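Local coordinates for protein disulfide-isomerase A4 (Rattus norvegicus, PDB 3EC3) that catalyses the rearrangement of disulfide bonds in proteins of the endoplasmic reticulum, and is represented here by a fragment with two of its noncatalytic thioredoxin-like domains, at residues A[86-91]-A[162-167]; A[91-96]-A[111-116]. The protein carries 1 engineered substitution. One frame throughout, in Å; residues are numbered along the deposited sequence.

Interaction 1: residues A[86-91]-A[162-167]; sequences SKYEPR and VAKDFP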
ATOM      1  N   SER A  86      -9.267  -2.131   4.912  1.00 15.28           N
ATOM      2  CA  SER A  86      -9.356  -2.560   6.316  1.00 16.11           C
ATOM      3  C   SER A  86     -10.392  -1.723   7.023  1.00 15.00           C
ATOM      4  O   SER A  86     -10.792  -0.651   6.519  1.00 15.61           O
ATOM      5  CB  SER A  86      -8.028  -2.437   7.084  1.00 15.58           C
ATOM      6  OG  SER A  86      -7.786  -1.065   7.457  1.00 19.66           O
ATOM      7  N   LYS A  87     -10.801  -2.195   8.195  1.00 15.75           N
ATOM      8  CA  LYS A  87     -11.756  -1.412   9.028  1.00 17.68           C
ATOM      9  C   LYS A  87     -11.223  -0.051   9.460  1.00 17.15           C
ATOM     10  O   LYS A  87     -12.002   0.816   9.906  1.00 18.06           O
ATOM     11  CB  LYS A  87     -12.086  -2.192  10.315  1.00 18.36           C
ATOM     12  CG  LYS A  87     -12.332  -3.612  10.106  1.00 24.78           C
ATOM     13  CD  LYS A  87     -12.541  -4.339  11.458  1.00 29.40           C
ATOM     14  CE  LYS A  87     -11.284  -4.410  12.323  1.00 31.26           C
ATOM     15  NZ  LYS A  87     -11.444  -5.536  13.318  1.00 32.83           N
ATOM     16  N   TYR A  88      -9.916   0.141   9.390  1.00 17.25           N
ATOM     17  CA  TYR A  88      -9.310   1.411   9.858  1.00 18.16           C
ATOM     18  C   TYR A  88      -9.045   2.474   8.806  1.00 18.86           C
ATOM     19  O   TYR A  88      -8.569   3.581   9.137  1.00 18.43           O
ATOM     20  CB  TYR A  88      -8.019   1.104  10.597  1.00 19.35           C
ATOM     21  CG  TYR A  88      -8.280   0.116  11.689  1.00 21.15           C
ATOM     22  CD1 TYR A  88      -7.676  -1.121  11.688  1.00 18.93           C
ATOM     23  CD2 TYR A  88      -9.186   0.420  12.724  1.00 22.76           C
ATOM     24  CE1 TYR A  88      -7.934  -2.037  12.723  1.00 21.95           C
ATOM     25  CE2 TYR A  88      -9.443  -0.484  13.719  1.00 23.18           C
ATOM     26  CZ  TYR A  88      -8.823  -1.694  13.714  1.00 23.04           C
ATOM     27  OH  TYR A  88      -9.082  -2.579  14.743  1.00 24.99           O
ATOM     28  N   GLU A  89      -9.367   2.174   7.557  1.00 17.38           N
ATOM     29  CA  GLU A  89      -9.032   3.055   6.446  1.00 16.64           C
ATOM     30  C   GLU A  89     -10.262   3.354   5.629  1.00 17.30           C
ATOM     31  O   GLU A  89     -11.067   2.459   5.381  1.00 17.17           O
ATOM     32  CB  GLU A  89      -7.961   2.365   5.538  1.00 16.57           C
ATOM     33  CG  GLU A  89      -6.668   2.007   6.264  1.00 18.42           C
ATOM     34  CD  GLU A  89      -5.881   0.958   5.481  1.00 16.56           C
ATOM     35  OE1 GLU A  89      -6.026  -0.262   5.760  1.00 19.67           O
ATOM     36  OE2 GLU A  89      -5.172   1.372   4.531  1.00 18.11           O
ATOM     37  N   PRO A  90     -10.423   4.608   5.168  1.00 17.47           N
ATOM     38  CA  PRO A  90     -11.569   4.905   4.290  1.00 18.59           C
ATOM     39  C   PRO A  90     -11.405   4.145   2.977  1.00 19.40           C
ATOM     40  O   PRO A  90     -10.249   3.842   2.586  1.00 18.89           O
ATOM     41  CB  PRO A  90     -11.465   6.427   4.062  1.00 19.32           C
ATOM     42  CG  PRO A  90     -10.039   6.776   4.387  1.00 19.36           C
ATOM     43  CD  PRO A  90      -9.532   5.768   5.371  1.00 19.07           C
ATOM     44  N   ARG A  91     -12.503   3.801   2.298  1.00 19.89           N
ATOM     45  CA  ARG A  91     -12.397   3.162   1.008  1.00 22.43           C
ATOM     46  C   ARG A  91     -11.812   4.084  -0.050  1.00 22.56           C
ATOM     47  O   ARG A  91     -11.293   3.619  -1.071  1.00 22.01           O
ATOM     48  CB  ARG A  91     -13.758   2.657   0.537  1.00 24.02           C
ATOM     49  CG  ARG A  91     -14.345   1.595   1.471  1.00 26.90           C
ATOM     50  CD  ARG A  91     -14.006   0.245   0.964  1.00 31.38           C
ATOM     51  NE  ARG A  91     -14.528  -0.838   1.790  1.00 35.05           N
ATOM     52  CZ  ARG A  91     -15.613  -1.553   1.497  1.00 40.99           C
ATOM     53  NH1 ARG A  91     -16.310  -1.290   0.390  1.00 43.40           N
ATOM     54  NH2 ARG A  91     -16.011  -2.533   2.320  1.00 43.26           N
ATOM     55  N   VAL A 162      -1.658  -3.816  14.815  1.00 17.65           N
ATOM     56  CA  VAL A 162      -0.501  -3.092  15.315  1.00 17.84           C
ATOM     57  C   VAL A 162      -0.238  -1.866  14.452  1.00 17.32           C
ATOM     58  O   VAL A 162       0.006  -0.749  14.949  1.00 18.21           O
ATOM     59  CB  VAL A 162       0.750  -4.030  15.380  1.00 18.17           C
ATOM     60  CG1 VAL A 162       1.964  -3.309  15.985  1.00 18.85           C
ATOM     61  CG2 VAL A 162       0.443  -5.283  16.272  1.00 16.85           C
ATOM     62  N   ALA A 163      -0.268  -2.073  13.136  1.00 16.88           N
ATOM     63  CA  ALA A 163      -0.022  -0.988  12.192  1.00 16.08           C
ATOM     64  C   ALA A 163      -0.802   0.274  12.507  1.00 16.33           C
ATOM     65  O   ALA A 163      -0.263   1.384  12.390  1.00 17.49           O
ATOM     66  CB  ALA A 163      -0.299  -1.489  10.709  1.00 14.99           C
ATOM     67  N   LYS A 164      -2.071   0.150  12.897  1.00 17.29           N
ATOM     68  CA  LYS A 164      -2.909   1.353  13.081  1.00 17.63           C
ATOM     69  C   LYS A 164      -2.428   2.196  14.246  1.00 18.88           C
ATOM     70  O   LYS A 164      -2.779   3.371  14.339  1.00 18.51           O
ATOM     71  CB  LYS A 164      -4.359   0.978  13.345  1.00 19.26           C
ATOM     72  CG  LYS A 164      -4.553   0.239  14.636  1.00 20.46           C
ATOM     73  CD  LYS A 164      -5.974   0.465  15.139  1.00 27.78           C
ATOM     74  CE  LYS A 164      -6.394  -0.685  16.059  1.00 29.98           C
ATOM     75  NZ  LYS A 164      -5.394  -0.855  17.130  1.00 29.69           N
ATOM     76  N   ASP A 165      -1.647   1.581  15.126  1.00 18.54           N
ATOM     77  CA  ASP A 165      -1.142   2.259  16.339  1.00 20.07           C
ATOM     78  C   ASP A 165       0.208   2.929  16.158  1.00 19.98           C
ATOM     79  O   ASP A 165       0.640   3.753  17.019  1.00 18.55           O
ATOM     80  CB  ASP A 165      -1.067   1.259  17.483  1.00 20.48           C
ATOM     81  CG  ASP A 165      -2.425   0.954  18.058  1.00 23.68           C
ATOM     82  OD1 ASP A 165      -3.352   1.763  17.847  1.00 27.48           O
ATOM     83  OD2 ASP A 165      -2.566  -0.096  18.720  1.00 26.97           O
ATOM     84  N   PHE A 166       0.869   2.612  15.038  1.00 19.24           N
ATOM     85  CA  PHE A 166       2.193   3.147  14.729  1.00 18.96           C
ATOM     86  C   PHE A 166       2.233   3.781  13.345  1.00 19.30           C
ATOM     87  O   PHE A 166       2.955   3.291  12.455  1.00 18.17           O
ATOM     88  CB  PHE A 166       3.265   2.068  14.855  1.00 19.15           C
ATOM     89  CG  PHE A 166       3.399   1.512  16.276  1.00 22.04           C
ATOM     90  CD1 PHE A 166       2.650   0.403  16.688  1.00 20.98           C
ATOM     91  CD2 PHE A 166       4.277   2.100  17.174  1.00 19.38           C
ATOM     92  CE1 PHE A 166       2.767  -0.096  18.011  1.00 23.66           C
ATOM     93  CE2 PHE A 166       4.424   1.604  18.497  1.00 23.50           C
ATOM     94  CZ  PHE A 166       3.661   0.507  18.911  1.00 21.82           C
ATOM     95  N   PRO A 167       1.456   4.854  13.151  1.00 19.02           N
ATOM     96  CA  PRO A 167       1.432   5.436  11.820  1.00 19.20           C
ATOM     97  C   PRO A 167       2.792   5.959  11.377  1.00 18.78           C
ATOM     98  O   PRO A 167       2.992   6.243  10.198  1.00 17.14           O
ATOM     99  CB  PRO A 167       0.424   6.577  11.969  1.00 20.15           C
ATOM    100  CG  PRO A 167       0.476   6.949  13.462  1.00 20.65           C
ATOM    101  CD  PRO A 167       0.562   5.588  14.083  1.00 20.19           C
TER

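Interaction 2: residues A[91-96]-A[111-116]; sequences RMHVMD and VKHALP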
ATOM      1  N   ARG A  91     -12.503   3.801   2.298  1.00 19.89           N
ATOM      2  CA  ARG A  91     -12.397   3.162   1.008  1.00 22.43           C
ATOM      3  C   ARG A  91     -11.812   4.084  -0.050  1.00 22.56           C
ATOM      4  O   ARG A  91     -11.293   3.619  -1.071  1.00 22.01           O
ATOM      5  CB  ARG A  91     -13.758   2.657   0.537  1.00 24.02           C
ATOM      6  CG  ARG A  91     -14.345   1.595   1.471  1.00 26.90           C
ATOM      7  CD  ARG A  91     -14.006   0.245   0.964  1.00 31.38           C
ATOM      8  NE  ARG A  91     -14.528  -0.838   1.790  1.00 35.05           N
ATOM      9  CZ  ARG A  91     -15.613  -1.553   1.497  1.00 40.99           C
ATOM     10  NH1 ARG A  91     -16.310  -1.290   0.390  1.00 43.40           N
ATOM     11  NH2 ARG A  91     -16.011  -2.533   2.320  1.00 43.26           N
HETATM   12  N   MSE A  92     -11.942   5.389   0.157  1.00 22.69           N
HETATM   13  CA  MSE A  92     -11.352   6.307  -0.800  1.00 25.60           C
HETATM   14  C   MSE A  92     -10.715   7.471  -0.133  1.00 24.20           C
HETATM   15  O   MSE A  92     -11.213   7.957   0.893  1.00 23.72           O
HETATM   16  CB  MSE A  92     -12.361   6.780  -1.862  1.00 25.39           C
HETATM   17  CG  MSE A  92     -13.790   6.922  -1.465  1.00 29.67           C
HETATM   18 SE   MSE A  92     -14.723   7.195  -3.239  0.70 36.54          SE
HETATM   19  CE  MSE A  92     -15.425   5.437  -3.386  1.00 36.44           C
ATOM     20  N   HIS A  93      -9.593   7.904  -0.688  1.00 21.79           N
ATOM     21  CA  HIS A  93      -9.033   9.206  -0.341  1.00 21.76           C
ATOM     22  C   HIS A  93      -9.329  10.130  -1.505  1.00 21.33           C
ATOM     23  O   HIS A  93      -8.992   9.791  -2.634  1.00 20.27           O
ATOM     24  CB  HIS A  93      -7.545   9.070  -0.098  1.00 22.10           C
ATOM     25  CG  HIS A  93      -7.228   8.552   1.279  1.00 22.68           C
ATOM     26  ND1 HIS A  93      -6.963   7.230   1.529  1.00 25.84           N
ATOM     27  CD2 HIS A  93      -7.127   9.185   2.467  1.00 26.19           C
ATOM     28  CE1 HIS A  93      -6.686   7.065   2.813  1.00 26.67           C
ATOM     29  NE2 HIS A  93      -6.772   8.237   3.405  1.00 29.73           N
ATOM     30  N   VAL A  94      -9.960  11.282  -1.222  1.00 20.28           N
ATOM     31  CA  VAL A  94     -10.463  12.176  -2.253  1.00 20.66           C
ATOM     32  C   VAL A  94      -9.859  13.577  -2.092  1.00 22.23           C
ATOM     33  O   VAL A  94      -9.893  14.148  -0.977  1.00 22.18           O
ATOM     34  CB  VAL A  94     -12.011  12.253  -2.203  1.00 20.95           C
ATOM     35  CG1 VAL A  94     -12.546  13.176  -3.284  1.00 20.25           C
ATOM     36  CG2 VAL A  94     -12.624  10.845  -2.387  1.00 20.75           C
HETATM   37  N   MSE A  95      -9.268  14.099  -3.169  1.00 21.64           N
HETATM   38  CA  MSE A  95      -8.666  15.435  -3.178  1.00 24.01           C
HETATM   39  C   MSE A  95      -9.344  16.283  -4.244  1.00 23.15           C
HETATM   40  O   MSE A  95      -9.571  15.806  -5.348  1.00 20.68           O
HETATM   41  CB  MSE A  95      -7.175  15.368  -3.482  1.00 22.65           C
HETATM   42  CG  MSE A  95      -6.499  16.743  -3.535  1.00 27.36           C
HETATM   43 SE   MSE A  95      -4.642  16.539  -4.052  0.70 31.03          SE
HETATM   44  CE  MSE A  95      -4.845  15.865  -5.625  1.00 33.64           C
ATOM     45  N   ASP A  96      -9.693  17.522  -3.891  1.00 22.63           N
ATOM     46  CA  ASP A  96     -10.229  18.477  -4.870  1.00 24.12           C
ATOM     47  C   ASP A  96      -9.140  18.823  -5.848  1.00 23.20           C
ATOM     48  O   ASP A  96      -8.013  19.083  -5.435  1.00 22.33           O
ATOM     49  CB  ASP A  96     -10.707  19.797  -4.199  1.00 25.18           C
ATOM     50  CG  ASP A  96     -11.846  19.589  -3.198  1.00 30.76           C
ATOM     51  OD1 ASP A  96     -12.399  18.460  -3.123  1.00 37.60           O
ATOM     52  OD2 ASP A  96     -12.210  20.569  -2.478  1.00 37.70           O
ATOM     53  N   VAL A 111       1.664  10.254  -3.621  1.00 23.37           N
ATOM     54  CA  VAL A 111       2.763   9.589  -2.898  1.00 23.98           C
ATOM     55  C   VAL A 111       2.335   9.322  -1.445  1.00 24.26           C
ATOM     56  O   VAL A 111       2.436   8.196  -0.975  1.00 25.56           O
ATOM     57  CB  VAL A 111       4.121  10.362  -3.015  1.00 24.34           C
ATOM     58  CG1 VAL A 111       5.224   9.723  -2.129  1.00 25.87           C
ATOM     59  CG2 VAL A 111       4.593  10.400  -4.483  1.00 23.32           C
ATOM     60  N   LYS A 112       1.785  10.333  -0.798  1.00 24.59           N
ATOM     61  CA  LYS A 112       1.304  10.226   0.565  1.00 25.05           C
ATOM     62  C   LYS A 112       0.358   9.052   0.748  1.00 25.11           C
ATOM     63  O   LYS A 112       0.539   8.249   1.679  1.00 25.46           O
ATOM     64  CB  LYS A 112       0.627  11.535   0.992  1.00 24.65           C
ATOM     65  CG  LYS A 112       0.021  11.477   2.402  1.00 27.63           C
ATOM     66  CD  LYS A 112      -0.318  12.842   2.922  1.00 28.37           C
ATOM     67  CE  LYS A 112      -0.974  12.764   4.299  1.00 30.64           C
ATOM     68  NZ  LYS A 112      -1.488  14.126   4.714  1.00 33.09           N
ATOM     69  N   HIS A 113      -0.632   8.929  -0.141  1.00 24.08           N
ATOM     70  CA  HIS A 113      -1.723   7.968   0.032  1.00 24.20           C
ATOM     71  C   HIS A 113      -1.685   6.681  -0.787  1.00 24.15           C
ATOM     72  O   HIS A 113      -2.631   5.916  -0.780  1.00 24.30           O
ATOM     73  CB  HIS A 113      -3.081   8.656  -0.175  1.00 23.94           C
ATOM     74  CG  HIS A 113      -3.416   9.605   0.923  1.00 26.35           C
ATOM     75  ND1 HIS A 113      -3.464  10.969   0.744  1.00 27.65           N
ATOM     76  CD2 HIS A 113      -3.645   9.387   2.242  1.00 27.63           C
ATOM     77  CE1 HIS A 113      -3.738  11.553   1.898  1.00 25.11           C
ATOM     78  NE2 HIS A 113      -3.862  10.613   2.818  1.00 26.37           N
ATOM     79  N   ALA A 114      -0.573   6.396  -1.430  1.00 23.63           N
ATOM     80  CA  ALA A 114      -0.549   5.226  -2.285  1.00 22.60           C
ATOM     81  C   ALA A 114      -0.358   3.907  -1.544  1.00 21.02           C
ATOM     82  O   ALA A 114      -0.597   2.868  -2.146  1.00 20.63           O
ATOM     83  CB  ALA A 114       0.516   5.374  -3.348  1.00 23.14           C
ATOM     84  N   LEU A 115       0.111   3.920  -0.289  1.00 18.33           N
ATOM     85  CA  LEU A 115       0.314   2.653   0.370  1.00 18.63           C
ATOM     86  C   LEU A 115      -0.856   2.361   1.307  1.00 17.03           C
ATOM     87  O   LEU A 115      -1.262   3.252   2.039  1.00 16.39           O
ATOM     88  CB  LEU A 115       1.616   2.614   1.210  1.00 21.40           C
ATOM     89  CG  LEU A 115       2.983   2.372   0.566  1.00 21.86           C
ATOM     90  CD1 LEU A 115       3.974   2.325   1.703  1.00 26.31           C
ATOM     91  CD2 LEU A 115       3.007   1.095  -0.240  1.00 22.90           C
ATOM     92  N   PRO A 116      -1.313   1.112   1.345  1.00 16.97           N
ATOM     93  CA  PRO A 116      -2.274   0.798   2.392  1.00 15.77           C
ATOM     94  C   PRO A 116      -1.608   0.689   3.767  1.00 16.30           C
ATOM     95  O   PRO A 116      -0.371   0.613   3.871  1.00 15.69           O
ATOM     96  CB  PRO A 116      -2.800  -0.557   1.996  1.00 16.03           C
ATOM     97  CG  PRO A 116      -1.854  -1.203   1.154  1.00 17.35           C
ATOM     98  CD  PRO A 116      -1.033  -0.047   0.490  1.00 16.50           C
TER

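Interaction 1: residues A[86-91]-A[162-167]
Tyr-88 has its CG anti to the carbonyl carbon and beside its own nitrogen (chi1 -54°), while Lys-164 carries CG in the crowded position between backbone N and carbonyl carbon (chi1 65°); from there the lysine chain runs extended over one face of the phenol and bends only at its last torsion. Lys-164 CD stands above the ring's middle, 3.8 Å from the Tyr-88 centroid and 8° off the normal, a CH-pi contact. The next methylene slides toward the polar end, with Lys-164 CE 3.5 Å from Tyr-88 CZ. A lysine suits this surface site because its long aliphatic part can cover an aromatic face while its amine serves other partners. At 5.4 Å from the Tyr-88 centroid, Lys-164 NZ gives at most a weak cation-pi attraction; it instead makes a salt bridge to Asp-165 OD2 at 3.3 Å. Glu-161, just before 162-167, joins both polar ends: its backbone oxygen bonds Lys-164 NZ and its carboxylate bonds Tyr-88 OH. Asp-165 is in turn paired with Arg-220. Were Lys-164 replaced by an alanine, that tyrosine face would probably lose its methylene cover, and Asp-165 one of its positive partners. On the tyrosine side the backbone is shaped by a type I turn from Ser-86 to Glu-89. Ser-86 OG accepts from Tyr-88 N at 3.1 Å, an ST turn, and the same hydroxyl donates to the anti lone pair of Glu-89 OE1 at 2.6 Å, which suits a small side chain able to do both. The pairing is an interdomain surface contact: a loop between two strands of the first thioredoxin-like domain meets the residues around the C-terminal end of helix 149-163 in the second, as the two noncatalytic modules of ERp72 lie side by side.

Interaction 2: residues A[91-96]-A[111-116]
The imidazoles of His-93 and His-113 lie face over face in an offset stack, with centroids 4.1 Å apart and planes tilted by 23°. Each ring meets the other near its rim: His-113 CD2 sits 3.4 Å above the His-93 plane, and His-93 CD2 stands at the same height above the plane of His-113. The two CD2 carbons are 3.5 Å apart, and His-93 NE2 comes equally close, 3.5 Å from His-113 CD2. The far face of His-113 is occupied by its chain neighbour Lys-112, whose CG rests 3.8 Å above the plane over the ring centre, sandwiching this imidazole between a methylene and the other histidine. With CG beside the backbone N in both residues (chi1 -81° and -70°), the side chains cross at about a right angle while the ring planes stay close to parallel.

His-93 belongs to edge strand 93-96 of the first domain's mixed sheet, hydrogen-bonded through its backbone to Leu-78 of the antiparallel strand 75-79, and His-113 lies near the C-terminal end of helix 103-113; the stack thus joins the last strand of this thioredoxin-like fold to the helix that follows it. Tyr-109, one turn earlier, touches both imidazoles and extends the aromatic group, while Met-95, two residues along the strand and modelled as selenomethionine, packs on Ile-106 and Tyr-109 of the same helix. Flat, polar rings suit both places, because they stack closely while their nitrogens can meet polar partners at a partly exposed surface. Were both imidazoles protonated, their charges would probably weaken the attraction.

How the interactions relate
From the N terminus, the chain leaves strand 75-79 and enters the loop of 86-91, the first half of interaction 1. It runs on through Arg-91, shared by both contacts, into strand 93-96, and returns by helix 103-113 to 111-116, where interaction 2 closes a short loop within the first domain. The chain then crosses to strand 118-121 of the second domain and at 162-167, where helix 149-163 runs out into a turn, closes the much longer loop of interaction 1, inside which interaction 2 is nested. The two meet where Glu-89 OE2 packs 3.6 Å from Pro-116 CA, so the loop that meets the second domain also borders the segment leading out of the first.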